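Local coordinates for protein caspase Nc (Drosophila melanogaster, PDB 2FP3) that forms the protease portion of an initiator caspase, a cysteine endopeptidase that acts in the caspase activation cascade responsible for executing apoptosis, at residues 69-73 against 147-151; 130-136 against 177-183. The protein carries 2 engineered substitutions. The contacts are given in a common frame with arbitrary orientation. Residue numbers count along the deposited sequence, not the author numbering.

Overall arrangement
From the N terminus, strand 62-68 runs into 69-73, the first half of contact 1. Helices and strand 98-103 lead on to strand 130-139, which holds the first half of contact 2. Short strand 146-148 follows, and 147-151 turns back to 69-73, closing contact 1; only later does 177-183 pair with 130-136 and close contact 2. The two loops therefore cross. Contact 2 lies in the central sheet, centred about 3 Å from the centre of the folded chain, while contact 1 ties the loop after strand 62-68 to the end of strand 146-148 and the loop that follows. Thr136 joins them: its OG1 probably hydrogen-bonds to Tyr72 OH and Glu148 O, next to His137, an active-site residue by similarity.

Contact 1: 69-73 against 147-151; sequences IMDYP and VEFRD. Engineered in segment 147-151: Arg150 (natural residue Cys).
Build 69-73 as an irregular loop continuing strand 62-68, extended at Ile69, Asp71 and Tyr72 but kinked at Met70 (psi 12°); the run from Ile69 to Pro73 heads about 80° away from the direction of 148-150, which leads out of strand 146-148. Ile69 (chi1 m, chi2 t) points across: its CD1 sits 3.4 Å from Phe149 CD2 and 3.6 Å from Glu148 O, and its CG2 is 3.7 Å from Arg150 N. Asp71 O receives a CA-H...O contact from Arg150 CA at 3.4 Å; Arg150 is engineered, replacing Cys. Tyr72 (chi1 m; CA 5.1 Å from Arg150 CA) brings its CD2 to 3.5 Å from Phe149 O and 3.8 Å from Glu148 OE1. Pro73 CD finishes the contact, 4.0 Å from Arg150 O. This packing lies beside the probable active site: the Tyr72 ring meets that of His137, the catalytic histidine by similarity. No conventional hydrogen bond joins the segments; the contact rests on packing and the one CA-H...O contact, while Tyr72 OH and the Glu148 carboxylate find partners outside, in Thr136 and Arg77.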
loop_
_atom_site.group_PDB
_atom_site.type_symbol
_atom_site.label_atom_id
_atom_site.label_comp_id
_atom_site.label_asym_id
_atom_site.label_seq_id
_atom_site.Cartn_x
_atom_site.Cartn_y
_atom_site.Cartn_z
ATOM N N ILE A 69 8.751 -9.527 0.170
ATOM C CA ILE A 69 9.312 -10.845 0.478
ATOM C C ILE A 69 9.419 -11.640 -0.823
ATOM O O ILE A 69 8.424 -11.814 -1.531
ATOM C CB ILE A 69 8.397 -11.617 1.454
ATOM C CG1 ILE A 69 8.160 -10.781 2.712
ATOM C CG2 ILE A 69 9.018 -12.956 1.810
ATOM C CD1 ILE A 69 7.221 -11.426 3.705
ATOM N N MET A 70 10.608 -12.134 -1.146
ATOM C CA MET A 70 10.752 -12.869 -2.393
ATOM C C MET A 70 11.508 -14.185 -2.328
ATOM O O MET A 70 11.847 -14.755 -3.360
ATOM C CB MET A 70 11.379 -11.962 -3.448
ATOM C CG MET A 70 12.654 -11.286 -3.002
ATOM S SD MET A 70 13.148 -10.035 -4.189
ATOM C CE MET A 70 13.861 -11.071 -5.474
ATOM N N ASP A 71 11.761 -14.676 -1.121
ATOM C CA ASP A 71 12.466 -15.942 -0.959
ATOM C C ASP A 71 11.751 -16.821 0.053
ATOM O O ASP A 71 11.397 -16.374 1.145
ATOM C CB ASP A 71 13.913 -15.703 -0.521
ATOM C CG ASP A 71 14.806 -15.259 -1.671
ATOM O OD1 ASP A 71 15.964 -14.875 -1.406
ATOM O OD2 ASP A 71 14.362 -15.300 -2.838
ATOM N N TYR A 72 11.545 -18.078 -0.321
ATOM C CA TYR A 72 10.847 -19.027 0.534
ATOM C C TYR A 72 11.617 -20.348 0.655
ATOM O O TYR A 72 12.675 -20.504 0.039
ATOM C CB TYR A 72 9.444 -19.246 -0.038
ATOM C CG TYR A 72 8.668 -17.954 -0.168
ATOM C CD1 TYR A 72 8.801 -17.145 -1.297
ATOM C CD2 TYR A 72 7.858 -17.502 0.876
ATOM C CE1 TYR A 72 8.147 -15.913 -1.380
ATOM C CE2 TYR A 72 7.202 -16.275 0.804
ATOM C CZ TYR A 72 7.352 -15.486 -0.323
ATOM O OH TYR A 72 6.713 -14.268 -0.384
ATOM N N PRO A 73 11.102 -21.308 1.457
ATOM C CA PRO A 73 11.719 -22.619 1.673
ATOM C C PRO A 73 12.695 -23.078 0.601
ATOM O O PRO A 73 13.806 -23.504 0.913
ATOM C CB PRO A 73 10.510 -23.524 1.796
ATOM C CG PRO A 73 9.629 -22.694 2.667
ATOM C CD PRO A 73 9.781 -21.272 2.114
ATOM N N VAL A 147 -0.875 -14.918 5.512
ATOM C CA VAL A 147 0.226 -14.317 4.773
ATOM C C VAL A 147 1.529 -15.035 5.104
ATOM O O VAL A 147 1.821 -15.293 6.269
ATOM C CB VAL A 147 0.361 -12.809 5.121
ATOM C CG1 VAL A 147 1.559 -12.212 4.433
ATOM C CG2 VAL A 147 -0.894 -12.068 4.702
ATOM N N GLU A 148 2.304 -15.360 4.071
ATOM C CA GLU A 148 3.587 -16.052 4.233
ATOM C C GLU A 148 4.767 -15.103 4.377
ATOM O O GLU A 148 4.737 -13.973 3.883
ATOM C CB GLU A 148 3.897 -16.931 3.024
ATOM C CG GLU A 148 3.273 -18.295 2.982
ATOM C CD GLU A 148 3.962 -19.165 1.951
ATOM O OE1 GLU A 148 5.051 -19.698 2.255
ATOM O OE2 GLU A 148 3.429 -19.292 0.831
ATOM N N PHE A 149 5.822 -15.591 5.025
ATOM C CA PHE A 149 7.042 -14.818 5.199
ATOM C C PHE A 149 8.228 -15.670 4.741
ATOM O O PHE A 149 8.045 -16.805 4.301
ATOM C CB PHE A 149 7.220 -14.396 6.665
ATOM C CG PHE A 149 6.161 -13.445 7.154
ATOM C CD1 PHE A 149 5.029 -13.917 7.815
ATOM C CD2 PHE A 149 6.277 -12.078 6.921
ATOM C CE1 PHE A 149 4.031 -13.043 8.234
ATOM C CE2 PHE A 149 5.280 -11.198 7.334
ATOM C CZ PHE A 149 4.156 -11.681 7.991
ATOM N N ARG A 150 9.433 -15.113 4.840
ATOM C CA ARG A 150 10.667 -15.792 4.441
ATOM C C ARG A 150 10.802 -17.209 5.008
ATOM O O ARG A 150 11.099 -18.157 4.282
ATOM C CB ARG A 150 11.872 -14.958 4.888
ATOM C CG ARG A 150 13.217 -15.631 4.684
ATOM C CD ARG A 150 14.053 -15.538 5.941
ATOM N NE ARG A 150 15.467 -15.776 5.670
ATOM C CZ ARG A 150 16.435 -15.632 6.571
ATOM N NH1 ARG A 150 16.149 -15.252 7.813
ATOM N NH2 ARG A 150 17.696 -15.855 6.227
ATOM N N ASP A 151 10.590 -17.336 6.312
ATOM C CA ASP A 151 10.696 -18.615 6.999
ATOM C C ASP A 151 9.543 -19.562 6.671
ATOM O O ASP A 151 9.420 -20.631 7.264
ATOM C CB ASP A 151 10.767 -18.378 8.511
ATOM C CG ASP A 151 9.541 -17.662 9.049
ATOM O OD1 ASP A 151 9.523 -17.324 10.256
ATOM O OD2 ASP A 151 8.594 -17.443 8.261
#

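Contact 2: 130-136 against 177-183; sequences FVMVLMT and KVLMFPF
Lay strands 130-135 and 177-181 side by side and parallel, 4° apart with axes approaching to 4.7 Å, pairing Phe130 with Lys177, Val131 with Val178, Met132 with Leu179 and Val133 with Met180. Four hydrogen bonds form the ladder: Val178 N to Phe130 O and Met180 N to Met132 O, both 2.8 Å, Met132 N to Val178 O and Leu134 N to Met180 O, both 2.9 Å. On one face, Val131 CG2 sits 3.7 Å from Val178 CB, and Val133 CG2 4.1 Å from Met180 CB. The ring of Pro182 fills the notch between two side chains, its CD 4.1 Å from Val133 CG1 and its CG 3.5 Å from Met135 CG; helix 251-266 packs over Met135, Met180 and Pro182. These are neighbouring central strands of the caspase sheet, leading to His137, catalytic by similarity, and to Ala184, which replaces the inferred active-site residue. On the opposite face Leu179 (chi1 m) turns its CD2 to the hollow formed by Phe130 and Met132, 4.2 Å from Phe130 CE2, at that ring's edge, and 4.3 Å from Met132 CB. Further on the Phe181 ring lies against the next pair, its CZ 3.9 Å from Met132 CE and its CE2 4.0 Å from Leu134 CD2. Past the ladder the backbones part, and water 1 spans the gap, donating to Leu134 O at 3.1 Å and Phe183 O at 2.7 Å.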
loop_
_atom_site.group_PDB
_atom_site.type_symbol
_atom_site.label_atom_id
_atom_site.label_comp_id
_atom_site.label_asym_id
_atom_site.label_seq_id
_atom_site.Cartn_x
_atom_site.Cartn_y
_atom_site.Cartn_z
ATOM N N PHE A 130 -0.109 7.404 6.170
ATOM C CA PHE A 130 0.625 6.149 6.269
ATOM C C PHE A 130 0.198 5.130 5.217
ATOM O O PHE A 130 -0.982 4.815 5.084
ATOM C CB PHE A 130 0.444 5.522 7.648
ATOM C CG PHE A 130 1.188 4.231 7.818
ATOM C CD1 PHE A 130 2.529 4.233 8.195
ATOM C CD2 PHE A 130 0.572 3.016 7.529
ATOM C CE1 PHE A 130 3.250 3.043 8.277
ATOM C CE2 PHE A 130 1.286 1.813 7.608
ATOM C CZ PHE A 130 2.624 1.827 7.979
ATOM N N VAL A 131 1.166 4.612 4.474
ATOM C CA VAL A 131 0.889 3.603 3.460
ATOM C C VAL A 131 1.835 2.434 3.653
ATOM O O VAL A 131 3.052 2.610 3.734
ATOM C CB VAL A 131 1.090 4.140 2.024
ATOM C CG1 VAL A 131 0.898 3.012 1.019
ATOM C CG2 VAL A 131 0.095 5.259 1.735
ATOM N N MET A 132 1.279 1.235 3.768
ATOM C CA MET A 132 2.120 0.054 3.898
ATOM C C MET A 132 1.822 -0.830 2.697
ATOM O O MET A 132 0.661 -0.990 2.311
ATOM C CB MET A 132 1.820 -0.728 5.187
ATOM C CG MET A 132 2.598 -2.062 5.279
ATOM S SD MET A 132 2.111 -3.204 6.626
ATOM C CE MET A 132 0.524 -3.774 6.049
ATOM N N VAL A 133 2.869 -1.366 2.080
ATOM C CA VAL A 133 2.675 -2.267 0.959
ATOM C C VAL A 133 3.437 -3.541 1.274
ATOM O O VAL A 133 4.667 -3.541 1.349
ATOM C CB VAL A 133 3.187 -1.689 -0.376
ATOM C CG1 VAL A 133 2.906 -2.677 -1.495
ATOM C CG2 VAL A 133 2.495 -0.368 -0.680
ATOM N N LEU A 134 2.689 -4.617 1.495
ATOM C CA LEU A 134 3.278 -5.910 1.801
ATOM C C LEU A 134 3.103 -6.796 0.585
ATOM O O LEU A 134 1.980 -7.073 0.162
ATOM C CB LEU A 134 2.595 -6.547 3.014
ATOM C CG LEU A 134 3.007 -7.981 3.368
ATOM C CD1 LEU A 134 4.501 -8.033 3.676
ATOM C CD2 LEU A 134 2.204 -8.467 4.563
ATOM N N MET A 135 4.217 -7.228 0.012
ATOM C CA MET A 135 4.173 -8.086 -1.160
ATOM C C MET A 135 4.756 -9.450 -0.841
ATOM O O MET A 135 5.957 -9.586 -0.621
ATOM C CB MET A 135 4.936 -7.428 -2.308
ATOM C CG MET A 135 4.298 -6.130 -2.732
ATOM S SD MET A 135 5.330 -5.130 -3.776
ATOM C CE MET A 135 6.574 -4.577 -2.576
ATOM N N THR A 136 3.885 -10.453 -0.807
ATOM C CA THR A 136 4.279 -11.826 -0.514
ATOM C C THR A 136 3.220 -12.785 -1.064
ATOM O O THR A 136 2.395 -12.400 -1.888
ATOM C CB THR A 136 4.399 -12.037 1.001
ATOM O OG1 THR A 136 4.799 -13.386 1.276
ATOM C CG2 THR A 136 3.066 -11.766 1.663
ATOM N N LYS A 177 -4.838 5.915 6.475
ATOM C CA LYS A 177 -4.027 4.688 6.492
ATOM C C LYS A 177 -4.377 3.791 5.295
ATOM O O LYS A 177 -5.529 3.368 5.132
ATOM C CB LYS A 177 -4.234 3.920 7.803
ATOM C CG LYS A 177 -3.809 4.697 9.049
ATOM C CD LYS A 177 -4.029 3.892 10.319
ATOM C CE LYS A 177 -5.492 3.822 10.674
ATOM N NZ LYS A 177 -5.981 5.173 11.034
ATOM N N VAL A 178 -3.381 3.508 4.461
ATOM C CA VAL A 178 -3.582 2.684 3.275
ATOM C C VAL A 178 -2.752 1.423 3.398
ATOM O O VAL A 178 -1.529 1.475 3.307
ATOM C CB VAL A 178 -3.153 3.448 1.986
ATOM C CG1 VAL A 178 -3.526 2.641 0.733
ATOM C CG2 VAL A 178 -3.827 4.824 1.945
ATOM N N LEU A 179 -3.420 0.293 3.614
ATOM C CA LEU A 179 -2.745 -0.993 3.763
ATOM C C LEU A 179 -2.935 -1.776 2.466
ATOM O O LEU A 179 -4.057 -2.110 2.100
ATOM C CB LEU A 179 -3.343 -1.753 4.948
ATOM C CG LEU A 179 -3.493 -0.953 6.251
ATOM C CD1 LEU A 179 -4.184 -1.805 7.309
ATOM C CD2 LEU A 179 -2.133 -0.491 6.751
ATOM N N MET A 180 -1.837 -2.066 1.773
ATOM C CA MET A 180 -1.906 -2.765 0.490
ATOM C C MET A 180 -1.261 -4.143 0.442
ATOM O O MET A 180 -0.083 -4.299 0.759
ATOM C CB MET A 180 -1.274 -1.907 -0.607
ATOM C CG MET A 180 -1.902 -0.545 -0.772
ATOM S SD MET A 180 -1.295 0.295 -2.250
ATOM C CE MET A 180 -2.378 -0.411 -3.509
ATOM N N PHE A 181 -2.048 -5.131 0.026
ATOM C CA PHE A 181 -1.582 -6.508 -0.103
ATOM C C PHE A 181 -1.872 -6.956 -1.533
ATOM O O PHE A 181 -2.794 -7.726 -1.776
ATOM C CB PHE A 181 -2.326 -7.410 0.871
ATOM C CG PHE A 181 -2.371 -6.881 2.263
ATOM C CD1 PHE A 181 -3.371 -5.992 2.653
ATOM C CD2 PHE A 181 -1.421 -7.268 3.196
ATOM C CE1 PHE A 181 -3.427 -5.500 3.952
ATOM C CE2 PHE A 181 -1.469 -6.779 4.498
ATOM C CZ PHE A 181 -2.476 -5.895 4.874
ATOM N N PRO A 182 -1.084 -6.469 -2.499
ATOM C CA PRO A 182 -1.262 -6.813 -3.913
ATOM C C PRO A 182 -1.223 -8.306 -4.258
ATOM O O PRO A 182 -1.541 -8.702 -5.378
ATOM C CB PRO A 182 -0.162 -6.007 -4.606
ATOM C CG PRO A 182 0.885 -5.853 -3.536
ATOM C CD PRO A 182 0.073 -5.577 -2.308
ATOM N N PHE A 183 -0.847 -9.135 -3.295
ATOM C CA PHE A 183 -0.789 -10.566 -3.534
ATOM C C PHE A 183 -1.583 -11.290 -2.459
ATOM O O PHE A 183 -1.024 -11.765 -1.468
ATOM C CB PHE A 183 0.664 -11.028 -3.524
ATOM C CG PHE A 183 1.498 -10.424 -4.617
ATOM C CD1 PHE A 183 1.455 -10.938 -5.908
ATOM C CD2 PHE A 183 2.319 -9.329 -4.359
ATOM C CE1 PHE A 183 2.219 -10.373 -6.928
ATOM C CE2 PHE A 183 3.084 -8.756 -5.371
ATOM C CZ PHE A 183 3.034 -9.280 -6.659
HETATM O O HOH W 1 0.376 -9.631 -0.585
#